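Local coordinates for Exo beta-1,2-glucooligosaccharide sophorohydrolase (non-reducing end) (Parabacteroides distasonis ATCC 8503, PDB 5Z06), which hydrolyses linear beta-1,2-glucan and beta-1,2-glucooligosaccharides of four or more units, releasing sophorose from the non-reducing end, at residues 280-283 with 284-288; 367-370 with 371-374; 415-418 with 419-422; 496-499 with 500-503; 543-546 with 547-550. All coordinates share one frame; numbering follows the deposited sequence.

Contact 1 of 5, residues 280-283 with 284-288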
loop_
_atom_site.group_PDB
_atom_site.type_symbol
_atom_site.label_atom_id
_atom_site.label_comp_id
_atom_site.label_asym_id
_atom_site.label_seq_id
_atom_site.Cartn_x
_atom_site.Cartn_y
_atom_site.Cartn_z
ATOM N N TYR A 280 1.546 -5.000 -26.663
ATOM C CA TYR A 280 1.692 -4.111 -27.809
ATOM C C TYR A 280 2.377 -2.842 -27.326
ATOM O O TYR A 280 2.277 -2.509 -26.143
ATOM C CB TYR A 280 0.316 -3.767 -28.406
ATOM C CG TYR A 280 -0.670 -3.399 -27.325
ATOM C CD1 TYR A 280 -1.364 -4.385 -26.646
ATOM C CD2 TYR A 280 -0.870 -2.083 -26.948
ATOM C CE1 TYR A 280 -2.240 -4.076 -25.634
ATOM C CE2 TYR A 280 -1.748 -1.759 -25.936
ATOM C CZ TYR A 280 -2.430 -2.756 -25.275
ATOM O OH TYR A 280 -3.304 -2.457 -24.256
ATOM N N PRO A 281 3.049 -2.117 -28.244
ATOM C CA PRO A 281 3.651 -0.857 -27.835
ATOM C C PRO A 281 2.603 0.146 -27.393
ATOM O O PRO A 281 1.520 0.233 -27.985
ATOM C CB PRO A 281 4.399 -0.363 -29.077
ATOM C CG PRO A 281 4.104 -1.329 -30.160
ATOM C CD PRO A 281 3.218 -2.410 -29.671
ATOM N N MET A 282 2.940 0.893 -26.348
ATOM C CA MET A 282 2.042 1.874 -25.779
ATOM C C MET A 282 2.647 3.268 -25.837
ATOM O O MET A 282 3.819 3.478 -25.580
ATOM C CB MET A 282 1.682 1.478 -24.351
ATOM C CG MET A 282 0.657 0.366 -24.270
ATOM S SD MET A 282 0.354 -0.226 -22.595
ATOM C CE MET A 282 -0.538 1.156 -21.916
ATOM N N THR A 283 1.812 4.216 -26.216
ATOM C CA THR A 283 2.144 5.615 -26.122
ATOM C C THR A 283 2.049 6.026 -24.643
ATOM O O THR A 283 1.515 5.295 -23.793
ATOM C CB THR A 283 1.103 6.475 -26.874
ATOM O OG1 THR A 283 -0.165 6.269 -26.232
ATOM C CG2 THR A 283 1.044 6.144 -28.417
ATOM N N ASP A 284 2.524 7.227 -24.367
ATOM C CA ASP A 284 2.369 7.808 -23.041
ATOM C C ASP A 284 0.909 7.926 -22.646
ATOM O O ASP A 284 0.576 7.711 -21.483
ATOM C CB ASP A 284 3.002 9.177 -22.979
ATOM C CG ASP A 284 4.512 9.130 -23.040
ATOM O OD1 ASP A 284 5.108 8.045 -22.812
ATOM O OD2 ASP A 284 5.095 10.211 -23.319
ATOM N N GLU A 285 0.047 8.271 -23.606
ATOM C CA GLU A 285 -1.388 8.390 -23.353
ATOM C C GLU A 285 -1.942 7.071 -22.858
ATOM O O GLU A 285 -2.644 7.030 -21.859
ATOM C CB GLU A 285 -2.156 8.843 -24.606
ATOM C CG GLU A 285 -1.939 10.312 -24.962
ATOM C CD GLU A 285 -2.573 11.249 -23.962
ATOM O OE1 GLU A 285 -3.816 11.225 -23.831
ATOM O OE2 GLU A 285 -1.826 12.007 -23.297
ATOM N N GLN A 286 -1.609 5.999 -23.564
ATOM C CA GLN A 286 -2.008 4.655 -23.160
ATOM C C GLN A 286 -1.447 4.294 -21.807
ATOM O O GLN A 286 -2.141 3.669 -20.977
ATOM C CB GLN A 286 -1.605 3.628 -24.230
ATOM C CG GLN A 286 -2.461 3.732 -25.494
ATOM C CD GLN A 286 -1.949 2.865 -26.638
ATOM O OE1 GLN A 286 -0.811 3.010 -27.068
ATOM N NE2 GLN A 286 -2.801 1.968 -27.142
ATOM N N LEU A 287 -0.194 4.673 -21.563
ATOM C CA LEU A 287 0.393 4.444 -20.243
ATOM C C LEU A 287 -0.359 5.172 -19.130
ATOM O O LEU A 287 -0.629 4.594 -18.101
ATOM C CB LEU A 287 1.852 4.824 -20.216
ATOM C CG LEU A 287 2.788 3.898 -20.988
ATOM C CD1 LEU A 287 4.160 4.570 -21.016
ATOM C CD2 LEU A 287 2.854 2.502 -20.392
ATOM N N LEU A 288 -0.709 6.431 -19.362
ATOM C CA LEU A 288 -1.527 7.171 -18.420
ATOM C C LEU A 288 -2.836 6.472 -18.149
ATOM O O LEU A 288 -3.205 6.334 -16.999
ATOM C CB LEU A 288 -1.786 8.595 -18.914
ATOM C CG LEU A 288 -0.543 9.479 -18.952
ATOM C CD1 LEU A 288 -0.851 10.781 -19.676
ATOM C CD2 LEU A 288 0.020 9.707 -17.551
HETATM O O HOH W 1 -0.051 2.669 -29.478
#

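Contact 2 of 5, residues 367-370 with 371-374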
loop_
_atom_site.group_PDB
_atom_site.type_symbol
_atom_site.label_atom_id
_atom_site.label_comp_id
_atom_site.label_asym_id
_atom_site.label_seq_id
_atom_site.Cartn_x
_atom_site.Cartn_y
_atom_site.Cartn_z
ATOM N N ALA A 367 -18.043 14.906 11.864
ATOM C CA ALA A 367 -16.842 14.409 11.219
ATOM C C ALA A 367 -16.851 12.909 11.295
ATOM O O ALA A 367 -17.589 12.311 12.087
ATOM C CB ALA A 367 -15.592 14.969 11.895
ATOM N N VAL A 368 -16.004 12.294 10.479
ATOM C CA VAL A 368 -15.833 10.856 10.526
ATOM C C VAL A 368 -14.497 10.543 11.152
ATOM O O VAL A 368 -13.588 11.378 11.210
ATOM C CB VAL A 368 -15.929 10.180 9.128
ATOM C CG1 VAL A 368 -17.319 10.322 8.548
ATOM C CG2 VAL A 368 -14.883 10.718 8.148
ATOM N N SER A 369 -14.386 9.314 11.618
ATOM C CA SER A 369 -13.113 8.771 12.036
ATOM C C SER A 369 -12.260 8.405 10.818
ATOM O O SER A 369 -12.741 8.323 9.689
ATOM C CB SER A 369 -13.339 7.506 12.851
ATOM O OG SER A 369 -14.061 6.554 12.103
ATOM N N HIS A 370 -10.992 8.162 11.096
ATOM C CA HIS A 370 -10.035 7.749 10.108
ATOM C C HIS A 370 -10.446 6.409 9.535
ATOM O O HIS A 370 -10.437 6.216 8.331
ATOM C CB HIS A 370 -8.678 7.601 10.773
ATOM C CG HIS A 370 -7.540 7.442 9.825
ATOM N ND1 HIS A 370 -6.261 7.812 10.176
ATOM C CD2 HIS A 370 -7.466 6.963 8.559
ATOM C CE1 HIS A 370 -5.447 7.553 9.168
ATOM N NE2 HIS A 370 -6.151 7.052 8.168
ATOM N N PHE A 371 -10.770 5.487 10.433
ATOM C CA PHE A 371 -11.091 4.140 10.057
ATOM C C PHE A 371 -12.487 3.792 10.487
ATOM O O PHE A 371 -12.914 4.137 11.594
ATOM C CB PHE A 371 -10.097 3.209 10.669
ATOM C CG PHE A 371 -8.707 3.511 10.261
ATOM C CD1 PHE A 371 -8.272 3.185 8.980
ATOM C CD2 PHE A 371 -7.822 4.132 11.137
ATOM C CE1 PHE A 371 -6.972 3.468 8.581
ATOM C CE2 PHE A 371 -6.522 4.399 10.754
ATOM C CZ PHE A 371 -6.087 4.054 9.471
ATOM N N ILE A 372 -13.199 3.138 9.581
ATOM C CA ILE A 372 -14.528 2.645 9.837
ATOM C C ILE A 372 -14.595 1.201 9.355
ATOM O O ILE A 372 -13.963 0.823 8.355
ATOM C CB ILE A 372 -15.581 3.483 9.117
ATOM C CG1 ILE A 372 -15.289 4.985 9.287
ATOM C CG2 ILE A 372 -16.966 3.116 9.631
ATOM C CD1 ILE A 372 -16.195 5.913 8.484
ATOM N N ASP A 373 -15.356 0.395 10.072
ATOM C CA ASP A 373 -15.624 -0.957 9.645
ATOM C C ASP A 373 -16.738 -0.817 8.620
ATOM O O ASP A 373 -17.846 -0.406 8.946
ATOM C CB ASP A 373 -15.998 -1.851 10.842
ATOM C CG ASP A 373 -16.210 -3.298 10.459
ATOM O OD1 ASP A 373 -16.769 -3.582 9.382
ATOM O OD2 ASP A 373 -15.839 -4.169 11.256
ATOM N N GLY A 374 -16.414 -1.154 7.374
ATOM C CA GLY A 374 -17.330 -1.024 6.254
ATOM C C GLY A 374 -18.592 -1.847 6.366
ATOM O O GLY A 374 -19.585 -1.516 5.766
#

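Contact 3 of 5, residues 415-418 with 419-422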
loop_
_atom_site.group_PDB
_atom_site.type_symbol
_atom_site.label_atom_id
_atom_site.label_comp_id
_atom_site.label_asym_id
_atom_site.label_seq_id
_atom_site.Cartn_x
_atom_site.Cartn_y
_atom_site.Cartn_z
ATOM N N LYS A 415 -31.606 9.277 -8.645
ATOM C CA LYS A 415 -30.408 8.723 -8.025
ATOM C C LYS A 415 -29.331 9.761 -7.778
ATOM O O LYS A 415 -28.737 9.791 -6.700
ATOM C CB LYS A 415 -29.843 7.567 -8.852
ATOM C CG LYS A 415 -30.661 6.307 -8.701
ATOM C CD LYS A 415 -30.007 5.135 -9.424
ATOM C CE LYS A 415 -30.700 3.827 -9.063
ATOM N NZ LYS A 415 -32.085 3.705 -9.571
ATOM N N GLU A 416 -29.061 10.590 -8.778
ATOM C CA GLU A 416 -28.050 11.621 -8.616
ATOM C C GLU A 416 -28.534 12.723 -7.670
ATOM O O GLU A 416 -27.758 13.237 -6.884
ATOM C CB GLU A 416 -27.591 12.146 -9.967
ATOM C CG GLU A 416 -26.939 11.019 -10.757
ATOM C CD GLU A 416 -26.095 11.478 -11.896
ATOM O OE1 GLU A 416 -25.863 10.645 -12.793
ATOM O OE2 GLU A 416 -25.677 12.655 -11.925
ATOM N N LYS A 417 -29.819 13.039 -7.732
ATOM C CA LYS A 417 -30.460 13.883 -6.734
ATOM C C LYS A 417 -30.224 13.348 -5.311
ATOM O O LYS A 417 -29.844 14.121 -4.426
ATOM C CB LYS A 417 -31.950 13.999 -7.033
ATOM C CG LYS A 417 -32.781 14.769 -6.025
ATOM C CD LYS A 417 -32.710 16.277 -6.229
ATOM C CE LYS A 417 -33.586 17.021 -5.224
ATOM N NZ LYS A 417 -34.997 16.526 -5.172
ATOM N N GLN A 418 -30.420 12.042 -5.104
ATOM C CA GLN A 418 -30.194 11.414 -3.794
ATOM C C GLN A 418 -28.710 11.459 -3.354
ATOM O O GLN A 418 -28.401 11.736 -2.189
ATOM C CB GLN A 418 -30.677 9.985 -3.810
ATOM C CG GLN A 418 -30.748 9.357 -2.438
ATOM C CD GLN A 418 -31.034 7.869 -2.493
ATOM O OE1 GLN A 418 -31.875 7.406 -3.289
ATOM N NE2 GLN A 418 -30.344 7.102 -1.639
ATOM N N ILE A 419 -27.810 11.166 -4.289
ATOM C CA ILE A 419 -26.363 11.323 -4.048
ATOM C C ILE A 419 -26.087 12.748 -3.558
ATOM O O ILE A 419 -25.466 12.928 -2.518
ATOM C CB ILE A 419 -25.523 10.982 -5.313
ATOM C CG1 ILE A 419 -25.564 9.458 -5.551
ATOM C CG2 ILE A 419 -24.077 11.476 -5.173
ATOM C CD1 ILE A 419 -25.126 9.003 -6.926
ATOM N N ARG A 420 -26.566 13.735 -4.311
ATOM C CA ARG A 420 -26.353 15.137 -4.000
ATOM C C ARG A 420 -26.951 15.526 -2.654
ATOM O O ARG A 420 -26.236 16.100 -1.828
ATOM C CB ARG A 420 -26.893 16.039 -5.096
ATOM C CG ARG A 420 -26.078 16.012 -6.377
ATOM C CD ARG A 420 -26.489 17.157 -7.289
ATOM N NE ARG A 420 -27.923 17.164 -7.583
ATOM C CZ ARG A 420 -28.509 16.458 -8.557
ATOM N NH1 ARG A 420 -27.806 15.652 -9.367
ATOM N NH2 ARG A 420 -29.818 16.544 -8.720
ATOM N N LYS A 421 -28.231 15.177 -2.443
ATOM C CA LYS A 421 -28.938 15.387 -1.179
ATOM C C LYS A 421 -28.111 14.890 0.004
ATOM O O LYS A 421 -27.903 15.593 0.997
ATOM C CB LYS A 421 -30.292 14.655 -1.159
ATOM C CG LYS A 421 -31.520 15.476 -1.586
ATOM C CD LYS A 421 -32.869 14.891 -1.096
ATOM C CE LYS A 421 -33.804 14.370 -2.210
ATOM N NZ LYS A 421 -33.513 12.988 -2.742
ATOM N N SER A 422 -27.674 13.648 -0.114
ATOM C CA SER A 422 -26.976 12.976 0.946
ATOM C C SER A 422 -25.652 13.658 1.264
ATOM O O SER A 422 -25.358 13.963 2.413
ATOM C CB SER A 422 -26.742 11.536 0.547
ATOM O OG SER A 422 -25.960 10.892 1.515
#

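Contact 4 of 5, residues 496-499 with 500-503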
loop_
_atom_site.group_PDB
_atom_site.type_symbol
_atom_site.label_atom_id
_atom_site.label_comp_id
_atom_site.label_asym_id
_atom_site.label_seq_id
_atom_site.Cartn_x
_atom_site.Cartn_y
_atom_site.Cartn_z
ATOM N N TYR A 496 4.788 28.316 19.261
ATOM C CA TYR A 496 4.431 26.916 19.363
ATOM C C TYR A 496 4.422 26.280 17.964
ATOM O O TYR A 496 4.905 25.160 17.794
ATOM C CB TYR A 496 3.059 26.723 20.036
ATOM C CG TYR A 496 2.668 25.265 20.083
ATOM C CD1 TYR A 496 2.080 24.649 18.973
ATOM C CD2 TYR A 496 2.931 24.484 21.202
ATOM C CE1 TYR A 496 1.764 23.307 18.975
ATOM C CE2 TYR A 496 2.588 23.136 21.220
ATOM C CZ TYR A 496 2.009 22.557 20.091
ATOM O OH TYR A 496 1.671 21.229 20.058
ATOM N N ALA A 497 3.859 26.980 16.984
ATOM C CA ALA A 497 3.727 26.438 15.616
ATOM C C ALA A 497 5.092 26.359 14.956
ATOM O O ALA A 497 5.361 25.445 14.175
ATOM C CB ALA A 497 2.781 27.281 14.773
ATOM N N GLN A 498 5.946 27.326 15.281
ATOM C CA GLN A 498 7.333 27.305 14.829
ATOM C C GLN A 498 8.041 26.074 15.360
ATOM O O GLN A 498 8.667 25.346 14.591
ATOM C CB GLN A 498 8.071 28.574 15.257
ATOM C CG GLN A 498 7.584 29.840 14.566
ATOM C CD GLN A 498 8.186 31.089 15.164
ATOM O OE1 GLN A 498 9.368 31.111 15.513
ATOM N NE2 GLN A 498 7.386 32.147 15.261
ATOM N N GLU A 499 7.916 25.844 16.662
ATOM C CA GLU A 499 8.493 24.661 17.304
ATOM C C GLU A 499 7.936 23.343 16.744
ATOM O O GLU A 499 8.669 22.386 16.562
ATOM C CB GLU A 499 8.283 24.707 18.819
ATOM C CG GLU A 499 9.172 25.727 19.521
ATOM C CD GLU A 499 8.911 25.841 21.028
ATOM O OE1 GLU A 499 7.945 25.247 21.552
ATOM O OE2 GLU A 499 9.682 26.548 21.703
ATOM N N TYR A 500 6.642 23.303 16.486
ATOM C CA TYR A 500 6.004 22.131 15.885
ATOM C C TYR A 500 6.620 21.795 14.532
ATOM O O TYR A 500 6.937 20.638 14.258
ATOM C CB TYR A 500 4.511 22.386 15.753
ATOM C CG TYR A 500 3.760 21.293 15.066
ATOM C CD1 TYR A 500 3.654 21.279 13.671
ATOM C CD2 TYR A 500 3.146 20.284 15.792
ATOM C CE1 TYR A 500 2.963 20.286 13.018
ATOM C CE2 TYR A 500 2.449 19.278 15.139
ATOM C CZ TYR A 500 2.353 19.297 13.749
ATOM O OH TYR A 500 1.676 18.310 13.064
ATOM N N ARG A 501 6.794 22.822 13.707
ATOM C CA ARG A 501 7.415 22.673 12.408
ATOM C C ARG A 501 8.832 22.171 12.509
ATOM O O ARG A 501 9.191 21.181 11.853
ATOM C CB ARG A 501 7.377 23.974 11.653
ATOM C CG ARG A 501 5.961 24.337 11.227
ATOM C CD ARG A 501 5.926 25.752 10.743
ATOM N NE ARG A 501 4.563 26.212 10.509
ATOM C CZ ARG A 501 3.984 27.305 11.009
ATOM N NH1 ARG A 501 4.637 28.155 11.798
ATOM N NH2 ARG A 501 2.714 27.555 10.685
ATOM N N ALA A 502 9.624 22.822 13.359
ATOM C CA ALA A 502 11.010 22.433 13.527
ATOM C C ALA A 502 11.095 21.034 14.125
ATOM O O ALA A 502 11.966 20.276 13.730
ATOM C CB ALA A 502 11.795 23.464 14.355
ATOM N N ASP A 503 10.161 20.671 15.014
ATOM C CA ASP A 503 10.153 19.344 15.636
ATOM C C ASP A 503 10.056 18.200 14.635
ATOM O O ASP A 503 10.777 17.207 14.774
ATOM C CB ASP A 503 9.020 19.195 16.660
ATOM C CG ASP A 503 9.287 19.942 17.974
ATOM O OD1 ASP A 503 10.398 20.507 18.175
ATOM O OD2 ASP A 503 8.360 19.974 18.827
#

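Contact 5 of 5, residues 543-546 with 547-550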
loop_
_atom_site.group_PDB
_atom_site.type_symbol
_atom_site.label_atom_id
_atom_site.label_comp_id
_atom_site.label_asym_id
_atom_site.label_seq_id
_atom_site.Cartn_x
_atom_site.Cartn_y
_atom_site.Cartn_z
ATOM N N GLY A 543 -8.586 18.111 -5.202
ATOM C CA GLY A 543 -9.818 18.845 -5.515
ATOM C C GLY A 543 -9.523 20.322 -5.518
ATOM O O GLY A 543 -9.746 20.992 -6.499
ATOM N N LEU A 544 -8.983 20.822 -4.418
ATOM C CA LEU A 544 -8.479 22.156 -4.384
ATOM C C LEU A 544 -7.427 22.318 -5.463
ATOM O O LEU A 544 -6.389 21.657 -5.451
ATOM C CB LEU A 544 -7.871 22.497 -3.026
ATOM C CG LEU A 544 -7.323 23.923 -2.923
ATOM C CD1 LEU A 544 -8.378 24.992 -3.216
ATOM C CD2 LEU A 544 -6.714 24.124 -1.545
ATOM N N ASP A 545 -7.719 23.209 -6.393
ATOM C CA ASP A 545 -6.845 23.463 -7.514
ATOM C C ASP A 545 -5.801 24.449 -7.041
ATOM O O ASP A 545 -6.137 25.602 -6.805
ATOM C CB ASP A 545 -7.648 24.038 -8.682
ATOM C CG ASP A 545 -6.816 24.222 -9.932
ATOM O OD1 ASP A 545 -5.589 24.232 -9.822
ATOM O OD2 ASP A 545 -7.394 24.352 -11.030
ATOM N N PRO A 546 -4.543 24.011 -6.892
ATOM C CA PRO A 546 -3.538 24.888 -6.317
ATOM C C PRO A 546 -3.157 26.085 -7.216
ATOM O O PRO A 546 -2.607 27.073 -6.710
ATOM C CB PRO A 546 -2.335 23.950 -6.105
ATOM C CG PRO A 546 -2.478 22.910 -7.141
ATOM C CD PRO A 546 -3.964 22.716 -7.305
ATOM N N HIS A 547 -3.434 25.980 -8.517
ATOM C CA HIS A 547 -3.381 27.111 -9.445
ATOM C C HIS A 547 -4.314 28.231 -8.985
ATOM O O HIS A 547 -4.086 29.375 -9.308
ATOM C CB HIS A 547 -3.876 26.744 -10.859
ATOM C CG HIS A 547 -3.055 25.716 -11.590
ATOM N ND1 HIS A 547 -1.905 26.037 -12.279
ATOM C CD2 HIS A 547 -3.266 24.394 -11.816
ATOM C CE1 HIS A 547 -1.422 24.954 -12.866
ATOM N NE2 HIS A 547 -2.220 23.940 -12.588
ATOM N N LYS A 548 -5.400 27.897 -8.297
ATOM C CA LYS A 548 -6.466 28.856 -8.024
ATOM C C LYS A 548 -6.573 29.154 -6.563
ATOM O O LYS A 548 -7.623 29.579 -6.092
ATOM C CB LYS A 548 -7.795 28.328 -8.547
ATOM C CG LYS A 548 -7.801 28.125 -10.055
ATOM C CD LYS A 548 -9.096 27.449 -10.445
ATOM C CE LYS A 548 -9.281 27.344 -11.949
ATOM N NZ LYS A 548 -10.633 26.739 -12.162
ATOM N N PHE A 549 -5.487 28.928 -5.838
ATOM C CA PHE A 549 -5.419 29.387 -4.493
ATOM C C PHE A 549 -4.076 29.996 -4.263
ATOM O O PHE A 549 -3.030 29.361 -4.485
ATOM C CB PHE A 549 -5.680 28.316 -3.463
ATOM C CG PHE A 549 -5.558 28.837 -2.076
ATOM C CD1 PHE A 549 -6.397 29.859 -1.645
ATOM C CD2 PHE A 549 -4.591 28.363 -1.222
ATOM C CE1 PHE A 549 -6.279 30.391 -0.372
ATOM C CE2 PHE A 549 -4.467 28.887 0.052
ATOM C CZ PHE A 549 -5.307 29.909 0.478
ATOM N N THR A 550 -4.148 31.240 -3.811
ATOM C CA THR A 550 -3.015 32.061 -3.520
ATOM C C THR A 550 -3.323 32.742 -2.221
ATOM O O THR A 550 -4.334 33.401 -2.108
ATOM C CB THR A 550 -2.855 33.086 -4.645
ATOM O OG1 THR A 550 -2.863 32.384 -5.880
ATOM C CG2 THR A 550 -1.567 33.856 -4.518
HETATM O O HOH W 2 -10.029 24.174 -11.360
#

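Contact 1 of 5, residues 280-283 with 284-288
Gln286 OE1 takes two hydrogen bonds and a third, weak one at the start of helix 284-297, where Thr283 and Gln286 form a capping box. Backbone Thr283 N donates to Gln286 OE1 at 3.0 Å. This bond is nearly straight (166°), lies in the carbonyl plane and uses a lone pair of the amide oxygen. A water also donates to Gln286 OE1, at 2.5 Å, and reaches Pro281 O by a longer bond. Thr283 OG1 adds the weak bond to Gln286 OE1. The other half of the box runs in reverse: Gln286 N donates almost straight to Thr283 OG1 at 3.0 Å. A chi1 of 62° turns this hydroxyl toward the first turn of the helix. Leu287 N donates to Thr283 O at 2.9 Å. With an alanine in place of Gln286, Thr283 N would probably lose its acceptor and the water one of its anchors.

Beside the box, Met282 bends at its last torsion. Its CE comes 3.6 Å from Gln286 CB and 4.0 Å from Leu287 CD2. Salt bridges from Asp284 to Arg632 and from Glu285 to Arg679 tie the helix start to helices 624-636 and 665-680. Residues 280-288 join strand 275-278 to the helical part of the enzyme. Gln286 NE2 lies 4.1 Å from Tyr280 CE2, with the amide and ring planes 43° apart.

Contact 2 of 5, residues 367-370 with 371-374
His370 and Phe371 form an offset stack of adjacent rings, at the point where a loop enters strand 371-373. This strand pairs antiparallel with strand 320-322. The ring planes are 7° apart and the centroids are separated by 3.7 Å. Phe371 CE2 sits over the centre of the imidazole, 3.3 Å from His370 CG. In return, His370 CD2 lies over the rim of the phenyl face. The first torsions differ: the imidazole is swung away from its own N (chi1 -168°), whereas Phe371 CG lies beside its N, and with this pairing both rings point the same way. Phe382 and Phe383 meet the phenyl ring edge-to-face, and a bound glycerol lies near His370. A serine replacing Phe371 would probably strip one face of the imidazole of its cover and let that ring turn.

Among polar contacts, Ser369 OG donates to Phe371 O at 2.7 Å. The hydroxyl approaches from above the carbonyl plane, 56° out of it. Thr379 OG1 is a second partner of Ser369 OG. The same hydroxyl oxygen, Ser369 OG, lies 3.4 Å from Ile372 CG1.

Apolar contact is lighter: Val368 CB meets Ile372 CD1 at 4.3 Å.

Contact 3 of 5, residues 415-418 with 419-422
Arg420 bends at chi3 (-55°), which folds its guanidinium back over the preceding turn of helix 414-428, against Glu416 and Lys417. The chain of Lys417 leaves on the far side from its own N (chi1 176°) and crosses that of Arg420 at about a right angle. One face of the guanidinium covers the backbone there. Arg420 NH2 lies 3.4 Å from Lys417 CA, and Arg420 NH1 lies 3.6 Å from Glu416 CB.

Two of the polar ends bond to main-chain atoms of 409-411, just before the helix. Arg420 NH1 bonds to the carbonyls of Phe409 and Gln411, and Glu416 OE2 accepts from Gln411 N. Glu416 OE1 forms a salt bridge with Arg344 of helix 344-360. Glu416 OE2 and Arg420 NH1 stay 4.5 Å apart, beyond a salt bridge, though their opposite charges probably still attract.

Lys421 curls back along the exposed side. Its NZ comes 3.8 Å from Lys417 CG. The two ammonium groups, Lys417 NZ and Lys421 NZ, are 4.5 Å apart and probably repel one another.

Regular main-chain bonds run beneath, such as Lys421 N to Lys417 O at 2.8 Å. On the buried side Ile419 CG1 packs 3.4 Å from Lys415 O.

Contact 4 of 5, residues 496-499 with 500-503
Tyr496 and Tyr500, with Ala497 and Arg501, make a one-turn contact along helix 495-505, a short alpha-helix at the periphery of the enzyme. Main-chain bonds of the alpha-helical pattern hold the turn. Tyr500 N donates to Tyr496 O at 2.9 Å, and Arg501 N donates to Ala497 O at 3.0 Å. Ala502 N reaches Gln498 O in the same way.

The side chains divide into two groups. On the buried side, Arg501 runs back along the helix toward its start. Its chain is extended from CG to NE (chi3 -172°), and this carries the guanidinium past Ala497. Arg501 CG passes 3.2 Å from Ala497 O. One face of the guanidinium then rests on the alanine methyl, with Arg501 NH1 3.6 Å from Ala497 CB. The N-H groups turn to loop carbonyls: NE bonds to Gly462 O, and NH1 to Ser492 O and Lys511 O. Arg501 is buried, and these carbonyls probably balance its charge. The bonds tie the helix to the surrounding loops.

On another side stand the two tyrosines. They share nearly the same first torsion (chi1 176° in Tyr500), which sends both rings off one side of the helix toward His458 and Lys459. Tyr496 makes a cation-pi contact with Lys459, and Tyr500 OH bonds to His458 NE2 and to a bound glycerol. The helix thus meets consecutive residues of one loop through both rings. Between the tyrosines the touch is light and oblique to the Tyr496 ring: Tyr496 CE1 lies 4.3 Å from Tyr500 CB.

Contact 5 of 5, residues 543-546 with 547-550
Asp545 O accepts from Lys548 N at 2.8 Å, a bond that closes a turn over Pro546 and His547. The donor stands above the carbonyl plane, 49° out of it. A water links the side chains of the same two residues. It donates to Asp545 OD2 at 2.7 Å and accepts from Lys548 NZ at 2.8 Å. The charged atoms themselves, Asp545 OD2 and Lys548 NZ, remain 4.2 Å apart, so the water bridges what is not a direct salt bridge. A third polar contact is weak: His547 N donates to Asp545 OD1 at 3.1 Å with a bent angle of 134°.

In Asp545 a chi1 of -175° swings the carboxylate away from its own N and over the turn, where OD1 faces His547 and OD2 faces Lys548. Lys548 is extended beyond CG and lies across the carboxylate, its CD 3.6 Å from Asp545 OD2. The imidazole of His547 presents its edge to Asp545 OD1, with CD2 3.1 Å away in the ring plane. Ring and carboxylate stand nearly perpendicular.

Further out, Leu544 CD1 meets Phe549 CB at 4.3 Å. Both residues also pack on helices 467-475 and 691-702. His547 stacks on Phe557, while Asp545 and Pro546 touch Trp684 of helix 682-688. The loop is thereby wedged among several helices. The weak bond from His547 N is consistent with an Asx turn that has proline in its middle position. It overlaps the beta turn closed by Lys548, in the loop before helix 556-573.

How the contacts relate
The contacts follow one another along the chain and none touches another. Contact 1 leads from the four-stranded sheet ending at 275-278 into the helical region. Contacts 2 to 5 lie within that region, which is consistent with the six-hairpin (alpha/alpha) fold expected for this family. Contact 2 sits nearest the chain centre, about 18 Å away; contact 3, on helix 414-428, is about 21 Å from contact 2 between centres. Contacts 4 and 5 both belong to the glucoamylase-like region, with centres about 25 Å apart. Contacts 1 and 4 are most distant, about 45 Å between centres. All five are separate local elements spread through one monomer, contact 1 at the join of its sheet and helical parts.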